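Local atomic coordinates of RimK-related lysine biosynthesis protein (Thermococcus kodakarensis, PDB entry 5K2M), a protein that binds ADP and magnesium and probably works as an ATP-dependent ligase of the RimK family (LysX subfamily) in amino-acid biosynthesis. Residues Arg2-Glu13 and Asp42-Ser52; Tyr175-Ile185 and Ala251-Lys262. All coordinates share one frame; numbering follows the deposited sequence.

Overall arrangement
From the N terminus, strand 2-7 runs into helix 12-24 and strand 26-31 before the chain returns as strand 45-49 to lie beside the first strand; contact 1 closes this excursion of 28 residues within the N-terminal parallel sheet. Contact 2 opens only later, in the ATP-grasp part, where hairpin 175-185 is met by residues 251-262 after a 65-residue detour. The two contacts are therefore in series, neither nested nor crossed, with centres about 18 Å apart. Helix 259-272 joins them: its first turn packs on the hairpin in contact 2, and its later residues Ala267, Val268, Val270 and Ala271 cover the face of the parallel sheet that carries Ile3, Val45 and Ile47.

Contact 1. Residues Arg2-Glu13 and Asp42-Ser52; sequences RIGITYTVLRRE and DLDVVIIRNVS
With CG anti to its carbonyl carbon and a bend at chi3 (59°), Arg2 brings the edge of its guanidinium to the segment 42-52, where NE donates to Asp42 O at 2.6 Å, close to the guanidinium plane. Asp42 OD2 lies well out of that plane, a long salt bridge of charges alone. Asp44 meets the Arg2 backbone twice, with its carboxylate and with its own N: Arg2 N gives a nearly straight bond (169°) to the anti lone pair of Asp44 OD2, and Arg2 O accepts from Asp44 N. Gly4 continues the ladder, with Gly4 N to Val45 O and Ile47 N to Gly4 O both 2.8 Å, and Thr6 extends it through Thr6 N to Ile47 O and Arg49 N to Thr6 O. The result is the parallel pairing of strands 2-7 and 45-49 inside the 2-1-3-4 sheet of the N-terminal, Rossmann-like domain common to ATP-grasp enzymes. Ile3 CG2 meets Ile47 CD1 at 3.8 Å on one face; on the other, Thr6 CG2 abuts Val46 CG1 at 3.5 Å. Past the strands, Thr8 OG1 accepts from Val51 N at 2.9 Å, and a water accepts from Thr8 N and donates to Val9 O and Arg49 O. Val51 CG2 sits 3.9 Å above the centre of one face of the Arg11 guanidinium. Arg11 NH2 and Arg49 NH1 lie 3.7 Å apart, like charges probably offset by Glu14, which salt-bridges both; Arg49 NH1 also donates to Met246 O.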
# COMPACT_ATOMS: atom_id res chain seq x y z
N ARG A 2 -27.82 -28.28 22.34
CA ARG A 2 -27.85 -28.55 20.91
C ARG A 2 -26.61 -29.36 20.54
O ARG A 2 -25.48 -28.92 20.69
CB ARG A 2 -27.95 -27.25 20.11
CG ARG A 2 -29.38 -26.70 20.10
CD ARG A 2 -29.47 -25.25 19.67
NE ARG A 2 -28.92 -25.03 18.34
CZ ARG A 2 -29.57 -25.22 17.19
NH1 ARG A 2 -30.81 -25.66 17.18
NH2 ARG A 2 -28.95 -24.98 16.05
N ILE A 3 -26.86 -30.58 20.07
CA ILE A 3 -25.82 -31.53 19.72
C ILE A 3 -25.75 -31.62 18.20
O ILE A 3 -26.72 -32.01 17.55
CB ILE A 3 -26.11 -32.92 20.32
CG1 ILE A 3 -26.11 -32.86 21.85
CG2 ILE A 3 -25.09 -33.95 19.82
CD1 ILE A 3 -26.65 -34.10 22.53
N GLY A 4 -24.62 -31.26 17.62
CA GLY A 4 -24.40 -31.45 16.19
C GLY A 4 -23.88 -32.84 15.87
O GLY A 4 -23.13 -33.43 16.65
N ILE A 5 -24.27 -33.38 14.71
CA ILE A 5 -23.65 -34.60 14.18
C ILE A 5 -23.19 -34.34 12.75
O ILE A 5 -24.02 -34.12 11.87
CB ILE A 5 -24.64 -35.78 14.17
CG1 ILE A 5 -25.21 -36.02 15.56
CG2 ILE A 5 -23.95 -37.04 13.67
CD1 ILE A 5 -26.26 -37.11 15.62
N THR A 6 -21.88 -34.40 12.49
CA THR A 6 -21.39 -34.21 11.12
C THR A 6 -21.20 -35.55 10.44
O THR A 6 -20.70 -36.49 11.05
CB THR A 6 -20.08 -33.43 11.06
OG1 THR A 6 -19.07 -34.15 11.76
CG2 THR A 6 -20.24 -32.06 11.67
N TYR A 7 -21.58 -35.61 9.17
CA TYR A 7 -21.69 -36.89 8.46
C TYR A 7 -21.56 -36.77 6.94
O TYR A 7 -21.81 -35.71 6.34
CB TYR A 7 -23.01 -37.57 8.82
CG TYR A 7 -24.26 -36.93 8.22
CD1 TYR A 7 -24.93 -35.89 8.87
CD2 TYR A 7 -24.78 -37.39 7.03
CE1 TYR A 7 -26.07 -35.32 8.32
CE2 TYR A 7 -25.91 -36.83 6.47
CZ TYR A 7 -26.56 -35.81 7.11
OH TYR A 7 -27.68 -35.28 6.51
N THR A 8 -21.15 -37.87 6.33
CA THR A 8 -21.07 -38.00 4.88
C THR A 8 -22.31 -38.74 4.41
O THR A 8 -23.08 -38.23 3.60
CB THR A 8 -19.81 -38.78 4.49
OG1 THR A 8 -18.68 -38.20 5.16
CG2 THR A 8 -19.60 -38.74 2.97
N VAL A 9 -22.50 -39.94 4.94
CA VAL A 9 -23.73 -40.69 4.76
C VAL A 9 -24.17 -41.10 6.15
O VAL A 9 -23.36 -41.15 7.08
CB VAL A 9 -23.56 -41.91 3.81
CG1 VAL A 9 -23.18 -41.48 2.40
CG2 VAL A 9 -22.53 -42.89 4.34
N LEU A 10 -25.45 -41.39 6.31
CA LEU A 10 -25.97 -41.82 7.59
C LEU A 10 -26.04 -43.34 7.62
O LEU A 10 -27.02 -43.94 7.17
CB LEU A 10 -27.35 -41.20 7.86
CG LEU A 10 -27.36 -39.67 7.99
CD1 LEU A 10 -28.79 -39.16 8.06
CD2 LEU A 10 -26.58 -39.19 9.19
N ARG A 11 -24.97 -43.96 8.12
CA ARG A 11 -24.93 -45.41 8.31
C ARG A 11 -25.74 -45.75 9.56
O ARG A 11 -26.26 -44.86 10.24
CB ARG A 11 -23.47 -45.91 8.48
CG ARG A 11 -22.54 -45.60 7.31
CD ARG A 11 -21.06 -45.70 7.68
NE ARG A 11 -20.63 -44.65 8.60
CZ ARG A 11 -19.39 -44.50 9.07
NH1 ARG A 11 -18.42 -45.33 8.69
NH2 ARG A 11 -19.09 -43.51 9.92
N ARG A 12 -25.87 -47.03 9.86
CA ARG A 12 -26.59 -47.45 11.05
C ARG A 12 -26.03 -46.76 12.31
O ARG A 12 -26.79 -46.31 13.16
CB ARG A 12 -26.53 -48.97 11.17
CG ARG A 12 -26.93 -49.53 12.53
CD ARG A 12 -28.36 -49.17 12.93
NE ARG A 12 -28.50 -49.17 14.39
CZ ARG A 12 -28.46 -50.26 15.16
NH1 ARG A 12 -28.30 -51.47 14.63
NH2 ARG A 12 -28.59 -50.13 16.48
N GLU A 13 -24.71 -46.68 12.43
CA GLU A 13 -24.08 -45.99 13.55
C GLU A 13 -24.62 -44.56 13.74
O GLU A 13 -24.96 -44.17 14.87
CB GLU A 13 -22.55 -45.95 13.39
CG GLU A 13 -21.84 -47.28 13.65
CD GLU A 13 -21.68 -48.16 12.42
OE1 GLU A 13 -20.83 -49.08 12.46
OE2 GLU A 13 -22.40 -47.96 11.41
N ASP A 42 -24.76 -22.53 16.40
CA ASP A 42 -25.26 -22.51 17.78
C ASP A 42 -25.32 -23.96 18.25
O ASP A 42 -26.34 -24.64 18.10
CB ASP A 42 -26.63 -21.84 17.82
CG ASP A 42 -27.23 -21.73 19.24
OD1 ASP A 42 -26.49 -21.82 20.25
OD2 ASP A 42 -28.46 -21.53 19.33
N LEU A 43 -24.22 -24.43 18.81
CA LEU A 43 -24.03 -25.83 19.11
C LEU A 43 -23.18 -25.94 20.35
O LEU A 43 -22.21 -25.20 20.50
CB LEU A 43 -23.28 -26.51 17.95
CG LEU A 43 -23.95 -27.26 16.80
CD1 LEU A 43 -25.40 -26.97 16.55
CD2 LEU A 43 -23.14 -27.06 15.52
N ASP A 44 -23.54 -26.87 21.23
CA ASP A 44 -22.81 -27.07 22.46
C ASP A 44 -21.73 -28.14 22.30
O ASP A 44 -20.76 -28.16 23.05
CB ASP A 44 -23.77 -27.43 23.59
CG ASP A 44 -24.76 -26.30 23.87
OD1 ASP A 44 -24.31 -25.22 24.30
OD2 ASP A 44 -25.97 -26.48 23.65
N VAL A 45 -21.90 -29.02 21.32
CA VAL A 45 -20.92 -30.03 21.00
C VAL A 45 -21.24 -30.58 19.61
O VAL A 45 -22.40 -30.56 19.19
CB VAL A 45 -20.89 -31.16 22.06
CG1 VAL A 45 -22.23 -31.87 22.18
CG2 VAL A 45 -19.78 -32.17 21.77
N VAL A 46 -20.20 -31.03 18.90
CA VAL A 46 -20.40 -31.74 17.64
C VAL A 46 -19.78 -33.13 17.72
O VAL A 46 -18.64 -33.27 18.14
CB VAL A 46 -19.79 -31.00 16.45
CG1 VAL A 46 -19.94 -31.82 15.18
CG2 VAL A 46 -20.46 -29.65 16.30
N ILE A 47 -20.55 -34.12 17.32
CA ILE A 47 -20.09 -35.50 17.20
C ILE A 47 -19.64 -35.70 15.77
O ILE A 47 -20.45 -35.64 14.84
CB ILE A 47 -21.20 -36.49 17.59
CG1 ILE A 47 -21.55 -36.30 19.07
CG2 ILE A 47 -20.76 -37.93 17.35
CD1 ILE A 47 -22.85 -36.96 19.49
N ILE A 48 -18.35 -35.91 15.59
CA ILE A 48 -17.72 -35.95 14.27
C ILE A 48 -17.83 -37.36 13.68
O ILE A 48 -17.21 -38.29 14.20
CB ILE A 48 -16.24 -35.54 14.38
CG1 ILE A 48 -16.12 -34.12 14.94
CG2 ILE A 48 -15.54 -35.64 13.02
CD1 ILE A 48 -16.56 -33.02 14.00
N ARG A 49 -18.60 -37.51 12.60
CA ARG A 49 -18.83 -38.83 12.01
C ARG A 49 -18.59 -38.92 10.49
O ARG A 49 -19.05 -39.87 9.86
CB ARG A 49 -20.25 -39.32 12.34
CG ARG A 49 -20.53 -39.45 13.83
CD ARG A 49 -19.69 -40.54 14.48
NE ARG A 49 -19.93 -41.83 13.84
CZ ARG A 49 -19.39 -42.98 14.23
NH1 ARG A 49 -19.68 -44.09 13.57
NH2 ARG A 49 -18.57 -43.04 15.29
N ASN A 50 -17.84 -37.97 9.93
CA ASN A 50 -17.55 -37.97 8.49
C ASN A 50 -16.83 -39.28 8.10
O ASN A 50 -15.93 -39.71 8.81
CB ASN A 50 -16.64 -36.79 8.08
CG ASN A 50 -17.13 -35.42 8.54
OD1 ASN A 50 -17.33 -34.52 7.72
ND2 ASN A 50 -17.26 -35.22 9.84
N VAL A 51 -17.20 -39.92 6.98
CA VAL A 51 -16.52 -41.17 6.57
C VAL A 51 -15.04 -40.93 6.19
O VAL A 51 -14.18 -41.78 6.44
CB VAL A 51 -17.27 -41.88 5.43
CG1 VAL A 51 -16.53 -43.13 4.99
CG2 VAL A 51 -18.66 -42.28 5.89
N SER A 52 -14.75 -39.79 5.59
CA SER A 52 -13.39 -39.44 5.25
C SER A 52 -12.65 -39.03 6.52
O SER A 52 -13.08 -38.12 7.25
CB SER A 52 -13.35 -38.31 4.22
OG SER A 52 -12.09 -37.69 4.19
O HOH W 1 -26.48 -24.40 14.16
O HOH W 2 -20.73 -40.37 7.73

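Contact 2. Residues Tyr175-Ile185 and Ala251-Lys262; sequences YVIGGEFVGAI and AARVTGADMAGK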
# COMPACT_ATOMS: atom_id res chain seq x y z
N TYR A 175 -13.63 -51.27 22.70
CA TYR A 175 -14.10 -49.90 22.70
C TYR A 175 -13.93 -49.31 24.08
O TYR A 175 -14.30 -49.93 25.07
CB TYR A 175 -15.57 -49.86 22.28
CG TYR A 175 -15.80 -50.35 20.88
CD1 TYR A 175 -15.94 -51.72 20.61
CD2 TYR A 175 -15.88 -49.46 19.82
CE1 TYR A 175 -16.15 -52.17 19.31
CE2 TYR A 175 -16.09 -49.90 18.52
CZ TYR A 175 -16.22 -51.25 18.27
OH TYR A 175 -16.43 -51.66 16.99
N VAL A 176 -13.33 -48.12 24.13
CA VAL A 176 -13.14 -47.36 25.35
C VAL A 176 -13.54 -45.92 25.07
O VAL A 176 -13.01 -45.27 24.17
CB VAL A 176 -11.69 -47.40 25.85
CG1 VAL A 176 -11.53 -46.57 27.12
CG2 VAL A 176 -11.26 -48.83 26.12
N ILE A 177 -14.50 -45.45 25.87
CA ILE A 177 -15.10 -44.14 25.69
C ILE A 177 -14.94 -43.38 27.01
O ILE A 177 -15.48 -43.79 28.02
CB ILE A 177 -16.58 -44.27 25.29
CG1 ILE A 177 -16.65 -44.95 23.91
CG2 ILE A 177 -17.25 -42.90 25.28
CD1 ILE A 177 -18.04 -45.09 23.31
N GLY A 178 -14.13 -42.32 26.98
CA GLY A 178 -13.88 -41.49 28.16
C GLY A 178 -13.23 -42.22 29.33
O GLY A 178 -13.42 -41.83 30.48
N GLY A 179 -12.48 -43.28 29.03
CA GLY A 179 -11.83 -44.08 30.07
C GLY A 179 -12.61 -45.32 30.46
O GLY A 179 -12.10 -46.18 31.17
N GLU A 180 -13.86 -45.43 30.01
CA GLU A 180 -14.70 -46.56 30.36
C GLU A 180 -14.67 -47.60 29.25
O GLU A 180 -15.06 -47.32 28.11
CB GLU A 180 -16.15 -46.08 30.58
CG GLU A 180 -17.12 -47.17 31.05
CD GLU A 180 -18.59 -46.78 30.86
OE1 GLU A 180 -18.89 -45.58 30.81
OE2 GLU A 180 -19.44 -47.70 30.77
N PHE A 181 -14.19 -48.80 29.58
CA PHE A 181 -14.32 -49.95 28.69
C PHE A 181 -15.80 -50.19 28.43
O PHE A 181 -16.58 -50.29 29.37
CB PHE A 181 -13.68 -51.18 29.33
CG PHE A 181 -13.83 -52.44 28.52
CD1 PHE A 181 -12.97 -52.71 27.47
CD2 PHE A 181 -14.83 -53.36 28.81
CE1 PHE A 181 -13.09 -53.88 26.73
CE2 PHE A 181 -14.96 -54.53 28.07
CZ PHE A 181 -14.09 -54.79 27.04
N VAL A 182 -16.21 -50.25 27.16
CA VAL A 182 -17.64 -50.46 26.88
C VAL A 182 -17.93 -51.82 26.27
O VAL A 182 -19.08 -52.25 26.32
CB VAL A 182 -18.25 -49.32 26.03
CG1 VAL A 182 -17.70 -47.97 26.46
CG2 VAL A 182 -17.99 -49.53 24.56
N GLY A 183 -16.93 -52.48 25.70
CA GLY A 183 -17.13 -53.82 25.16
C GLY A 183 -16.06 -54.26 24.19
O GLY A 183 -15.23 -53.44 23.76
N ALA A 184 -16.10 -55.54 23.83
CA ALA A 184 -15.14 -56.10 22.88
C ALA A 184 -15.71 -57.28 22.12
O ALA A 184 -16.59 -58.00 22.61
CB ALA A 184 -13.86 -56.51 23.58
N ILE A 185 -15.17 -57.47 20.91
CA ILE A 185 -15.50 -58.60 20.04
C ILE A 185 -14.25 -59.25 19.48
O ILE A 185 -13.18 -58.62 19.43
CB ILE A 185 -16.35 -58.16 18.83
CG1 ILE A 185 -15.62 -57.07 18.01
CG2 ILE A 185 -17.70 -57.65 19.29
CD1 ILE A 185 -16.21 -56.82 16.63
N ALA A 251 -20.46 -54.85 16.29
CA ALA A 251 -20.02 -55.02 17.68
C ALA A 251 -21.17 -54.82 18.68
O ALA A 251 -21.30 -55.58 19.63
CB ALA A 251 -18.88 -54.08 18.00
N ALA A 252 -21.99 -53.80 18.44
CA ALA A 252 -23.17 -53.55 19.27
C ALA A 252 -24.19 -54.68 19.10
O ALA A 252 -24.76 -55.14 20.07
CB ALA A 252 -23.80 -52.21 18.93
N ARG A 253 -24.41 -55.12 17.86
CA ARG A 253 -25.36 -56.21 17.61
C ARG A 253 -24.96 -57.48 18.37
O ARG A 253 -25.82 -58.19 18.87
CB ARG A 253 -25.47 -56.51 16.10
CG ARG A 253 -26.37 -57.71 15.79
CD ARG A 253 -26.54 -57.95 14.30
NE ARG A 253 -25.25 -58.01 13.60
CZ ARG A 253 -24.43 -59.06 13.59
NH1 ARG A 253 -24.74 -60.19 14.22
NH2 ARG A 253 -23.28 -58.98 12.93
N VAL A 254 -23.66 -57.73 18.47
CA VAL A 254 -23.13 -58.99 18.97
C VAL A 254 -22.88 -58.99 20.49
O VAL A 254 -22.92 -60.03 21.13
CB VAL A 254 -21.87 -59.35 18.12
CG1 VAL A 254 -20.84 -60.17 18.87
CG2 VAL A 254 -22.29 -60.05 16.83
N THR A 255 -22.65 -57.81 21.07
CA THR A 255 -22.40 -57.68 22.51
C THR A 255 -23.60 -57.15 23.29
O THR A 255 -23.67 -57.34 24.49
CB THR A 255 -21.25 -56.70 22.79
OG1 THR A 255 -21.57 -55.41 22.25
CG2 THR A 255 -19.95 -57.20 22.19
N GLY A 256 -24.52 -56.48 22.61
CA GLY A 256 -25.59 -55.73 23.27
C GLY A 256 -25.14 -54.38 23.81
O GLY A 256 -25.95 -53.65 24.38
N ALA A 257 -23.87 -54.02 23.64
CA ALA A 257 -23.36 -52.78 24.21
C ALA A 257 -23.91 -51.63 23.40
O ALA A 257 -24.09 -51.74 22.18
CB ALA A 257 -21.84 -52.76 24.20
N ASP A 258 -24.21 -50.53 24.08
CA ASP A 258 -24.80 -49.36 23.45
C ASP A 258 -23.69 -48.35 23.20
O ASP A 258 -23.54 -47.38 23.94
CB ASP A 258 -25.92 -48.78 24.32
CG ASP A 258 -26.65 -47.63 23.64
OD1 ASP A 258 -26.57 -47.52 22.40
OD2 ASP A 258 -27.29 -46.82 24.34
N MET A 259 -22.93 -48.57 22.13
CA MET A 259 -21.76 -47.76 21.84
C MET A 259 -22.23 -46.35 21.49
O MET A 259 -21.62 -45.36 21.89
CB MET A 259 -20.94 -48.31 20.67
CG MET A 259 -20.86 -49.82 20.56
SD MET A 259 -19.63 -50.57 21.61
CE MET A 259 -19.73 -52.25 21.02
N ALA A 260 -23.31 -46.29 20.73
CA ALA A 260 -23.89 -45.02 20.32
C ALA A 260 -24.27 -44.16 21.55
O ALA A 260 -23.85 -43.00 21.67
CB ALA A 260 -25.11 -45.27 19.45
N GLY A 261 -25.03 -44.75 22.46
CA GLY A 261 -25.43 -44.10 23.71
C GLY A 261 -24.27 -43.61 24.57
O GLY A 261 -24.29 -42.48 25.06
N LYS A 262 -23.26 -44.46 24.73
CA LYS A 262 -22.06 -44.10 25.47
C LYS A 262 -21.31 -42.96 24.79
O LYS A 262 -20.77 -42.07 25.45
CB LYS A 262 -21.15 -45.31 25.63
CG LYS A 262 -21.72 -46.43 26.49
CD LYS A 262 -21.60 -46.08 27.95
CE LYS A 262 -22.27 -47.10 28.84
NZ LYS A 262 -22.23 -46.63 30.25
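Met259 lays its thioether across one face of the Tyr175 ring, and this is the densely packed end of the contact. A bend at chi2 (-82°) turns the sulfur there, with SD 4.2 Å from the ring centroid and CE also over the face, a Met-aromatic contact with a CH-pi component. Val182 CG2 presses on the same sulfur at 3.5 Å, and Ala251 CB comes obliquely to Tyr175 CE1 at 3.6 Å. The phenol is held in place by Glu247 O, to which Tyr175 OH is hydrogen-bonded. Ile185 CG2 rests against Thr255 CG2 at 3.7 Å. Thr255 OG1 in turn donates to Ala251 O and, in an ST turn at the end of helix 249-255, accepts from Ala257 N. Ala257 CB then touches Val182 O.

Near the hairpin turn the packing thins toward solvent. Ile177 CD1 still reaches Lys262 CB at 3.9 Å, but beyond it the exposed Glu180 extends to take Lys262 NZ on the syn lone pair of OE2, a salt bridge of 3.0 Å. With an alanine at Lys262 the Glu180 carboxylate would probably lose this mate and be freer to turn. Thus a beta hairpin, 175-185, with a type I' turn at Ile177-Glu180, is roofed by the end of helix 249-255 and the start of helix 259-272, the short segment 251-255 crossing strand 180-185 at 92°, on the large antiparallel sheet of the ATP-grasp fold.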